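Local coordinates for nitrogenase molybdenum-iron protein beta chain (Clostridium pasteurianum, PDB 4WES) that forms, with the alpha chain, the molybdenum-iron component of nitrogenase, which reduces dinitrogen to ammonia, and shares an [8Fe-7S] cluster with that chain, at residues A4-I9 against D373-H378. Numbering follows the deposited sequence.
Sequences ATPKEI and DFFDVH
T5 and F375 each send a side-chain branch away from their own backbone N: on T5 the methyl CG2 stands anti to it (chi1 -58°, measured to OG1), and on F375 CG does the same (chi1 -169°). The two side chains meet tip to tip. The threonine methyl lies over one face of the phenyl ring, offset toward the rim, in a CH-pi contact with CG2 4.0 Å from the ring centroid and 17° off the normal. Beside it, the hydroxyl OG1 approaches ring atom CE1 of F375 at 3.3 Å. P6 adds an apolar contact, its CD 3.8 Å from CZ of F375, with the two side chains crossing at about a right angle.

The same methyl serves a second ring, for CG2 of T5 also rests 3.7 Å from ND1 of H378, one turn further along the helix. Here a polar link joins the apolar one. A water lies in the plane of the imidazole at its edge, 2.8 Å from ND1 of H378, and is also hydrogen-bonded to OG1 of T5. That hydroxyl bonds in addition to Y104 of the alpha chain, while NE2 of H378 is held by E402.

At the start of helix 374-383, D373 and D376 form a capping box: D376 N donates to D373 OD1 at 2.9 Å, and D373 N to D376 OD2. Farther along the N-terminal arm, R12 forms salt bridges with both aspartates, tying the arm to the helix start by charge as well.

The example illustrates how threonine's branched side chain lets one residue serve apolar and polar contacts at once: the methyl packs against both rings, while the hydroxyl, bonded to water and the alpha-chain tyrosine, links the N-terminal arm and helix 374-383 to the subunit interface.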
loop_
_atom_site.group_PDB
_atom_site.type_symbol
_atom_site.label_atom_id
_atom_site.label_comp_id
_atom_site.label_asym_id
_atom_site.label_seq_id
_atom_site.Cartn_x
_atom_site.Cartn_y
_atom_site.Cartn_z
ATOM N N ALA B 4 10.157 27.225 0.305
ATOM C CA ALA B 4 11.080 28.067 -0.447
ATOM C C ALA B 4 11.077 27.811 -1.925
ATOM O O ALA B 4 11.769 28.500 -2.658
ATOM C CB ALA B 4 12.502 27.921 0.110
ATOM N N THR B 5 10.304 26.831 -2.401
ATOM C CA THR B 5 10.253 26.536 -3.819
ATOM C C THR B 5 9.156 27.375 -4.493
ATOM O O THR B 5 7.979 27.163 -4.198
ATOM C CB THR B 5 9.971 25.043 -4.035
ATOM O OG1 THR B 5 11.002 24.322 -3.366
ATOM C CG2 THR B 5 9.970 24.722 -5.518
ATOM N N PRO B 6 9.534 28.314 -5.373
ATOM C CA PRO B 6 8.489 29.158 -5.946
ATOM C C PRO B 6 7.851 28.529 -7.155
ATOM O O PRO B 6 8.404 27.620 -7.775
ATOM C CB PRO B 6 9.244 30.415 -6.357
ATOM C CG PRO B 6 10.658 30.044 -6.523
ATOM C CD PRO B 6 10.887 28.718 -5.793
ATOM N N LYS B 7 6.680 29.053 -7.510
ATOM C CA LYS B 7 6.023 28.637 -8.735
ATOM C C LYS B 7 6.774 29.111 -9.984
ATOM O O LYS B 7 6.820 28.435 -10.981
ATOM C CB LYS B 7 4.606 29.203 -8.731
ATOM C CG LYS B 7 3.765 28.805 -9.927
ATOM C CD LYS B 7 2.354 29.313 -9.815
ATOM C CE LYS B 7 1.571 28.971 -11.076
ATOM N NZ LYS B 7 0.198 29.521 -11.031
ATOM N N GLU B 8 7.333 30.316 -9.927
ATOM C CA GLU B 8 7.988 30.887 -11.104
ATOM C C GLU B 8 9.289 30.143 -11.414
ATOM O O GLU B 8 10.219 30.099 -10.604
ATOM C CB GLU B 8 8.223 32.374 -10.885
ATOM C CG GLU B 8 6.960 33.178 -10.568
ATOM C CD GLU B 8 6.193 32.916 -9.235
ATOM O OE1 GLU B 8 6.799 32.547 -8.151
ATOM O OE2 GLU B 8 4.931 33.159 -9.284
ATOM N N ILE B 9 9.325 29.524 -12.573
ATOM C CA ILE B 9 10.362 28.565 -12.904
ATOM C C ILE B 9 11.660 29.294 -13.141
ATOM O O ILE B 9 11.690 30.356 -13.789
ATOM C CB ILE B 9 9.966 27.690 -14.106
ATOM C CG1 ILE B 9 8.901 26.627 -13.719
ATOM C CG2 ILE B 9 11.182 26.987 -14.680
ATOM C CD1 ILE B 9 8.119 26.118 -14.914
ATOM N N ASP B 373 16.435 17.966 -11.489
ATOM C CA ASP B 373 16.418 17.590 -10.083
ATOM C C ASP B 373 15.005 17.679 -9.497
ATOM O O ASP B 373 14.040 18.006 -10.201
ATOM C CB ASP B 373 17.482 18.388 -9.304
ATOM C CG ASP B 373 17.326 19.892 -9.428
ATOM O OD1 ASP B 373 16.179 20.384 -9.403
ATOM O OD2 ASP B 373 18.366 20.575 -9.489
ATOM N N PHE B 374 14.859 17.307 -8.227
ATOM C CA PHE B 374 13.549 17.325 -7.577
ATOM C C PHE B 374 13.002 18.735 -7.418
ATOM O O PHE B 374 11.805 18.896 -7.249
ATOM C CB PHE B 374 13.607 16.639 -6.209
ATOM C CG PHE B 374 13.609 15.122 -6.222
ATOM C CD1 PHE B 374 12.429 14.420 -6.142
ATOM C CD2 PHE B 374 14.786 14.393 -6.314
ATOM C CE1 PHE B 374 12.403 13.051 -6.102
ATOM C CE2 PHE B 374 14.777 13.009 -6.295
ATOM C CZ PHE B 374 13.572 12.345 -6.201
ATOM N N PHE B 375 13.873 19.746 -7.404
ATOM C CA PHE B 375 13.388 21.130 -7.351
ATOM C C PHE B 375 12.725 21.492 -8.667
ATOM O O PHE B 375 11.617 22.073 -8.660
ATOM C CB PHE B 375 14.567 22.046 -6.985
ATOM C CG PHE B 375 14.188 23.459 -6.637
ATOM C CD1 PHE B 375 14.048 23.860 -5.325
ATOM C CD2 PHE B 375 14.030 24.413 -7.626
ATOM C CE1 PHE B 375 13.757 25.162 -4.992
ATOM C CE2 PHE B 375 13.719 25.720 -7.284
ATOM C CZ PHE B 375 13.607 26.105 -5.973
ATOM N N ASP B 376 13.357 21.142 -9.782
ATOM C CA ASP B 376 12.716 21.343 -11.097
ATOM C C ASP B 376 11.327 20.736 -11.136
ATOM O O ASP B 376 10.355 21.387 -11.532
ATOM C CB ASP B 376 13.523 20.670 -12.193
ATOM C CG ASP B 376 14.850 21.361 -12.520
ATOM O OD1 ASP B 376 14.893 22.612 -12.601
ATOM O OD2 ASP B 376 15.822 20.612 -12.788
ATOM N N VAL B 377 11.210 19.447 -10.764
ATOM C CA VAL B 377 9.945 18.789 -10.962
ATOM C C VAL B 377 8.880 19.436 -10.077
ATOM O O VAL B 377 7.719 19.555 -10.479
ATOM C CB VAL B 377 10.049 17.276 -10.782
ATOM C CG1 VAL B 377 8.675 16.627 -10.946
ATOM C CG2 VAL B 377 10.963 16.707 -11.842
ATOM N N HIS B 378 9.255 19.787 -8.846
ATOM C CA HIS B 378 8.290 20.463 -7.988
ATOM C C HIS B 378 7.789 21.752 -8.643
ATOM O O HIS B 378 6.584 22.034 -8.659
ATOM C CB HIS B 378 8.877 20.695 -6.609
ATOM C CG HIS B 378 7.859 21.140 -5.617
ATOM N ND1 HIS B 378 8.221 21.615 -4.386
ATOM C CD2 HIS B 378 6.499 21.150 -5.663
ATOM C CE1 HIS B 378 7.122 21.925 -3.719
ATOM N NE2 HIS B 378 6.062 21.626 -4.469
HETATM O O HOH W 1 11.011 21.744 -4.122
#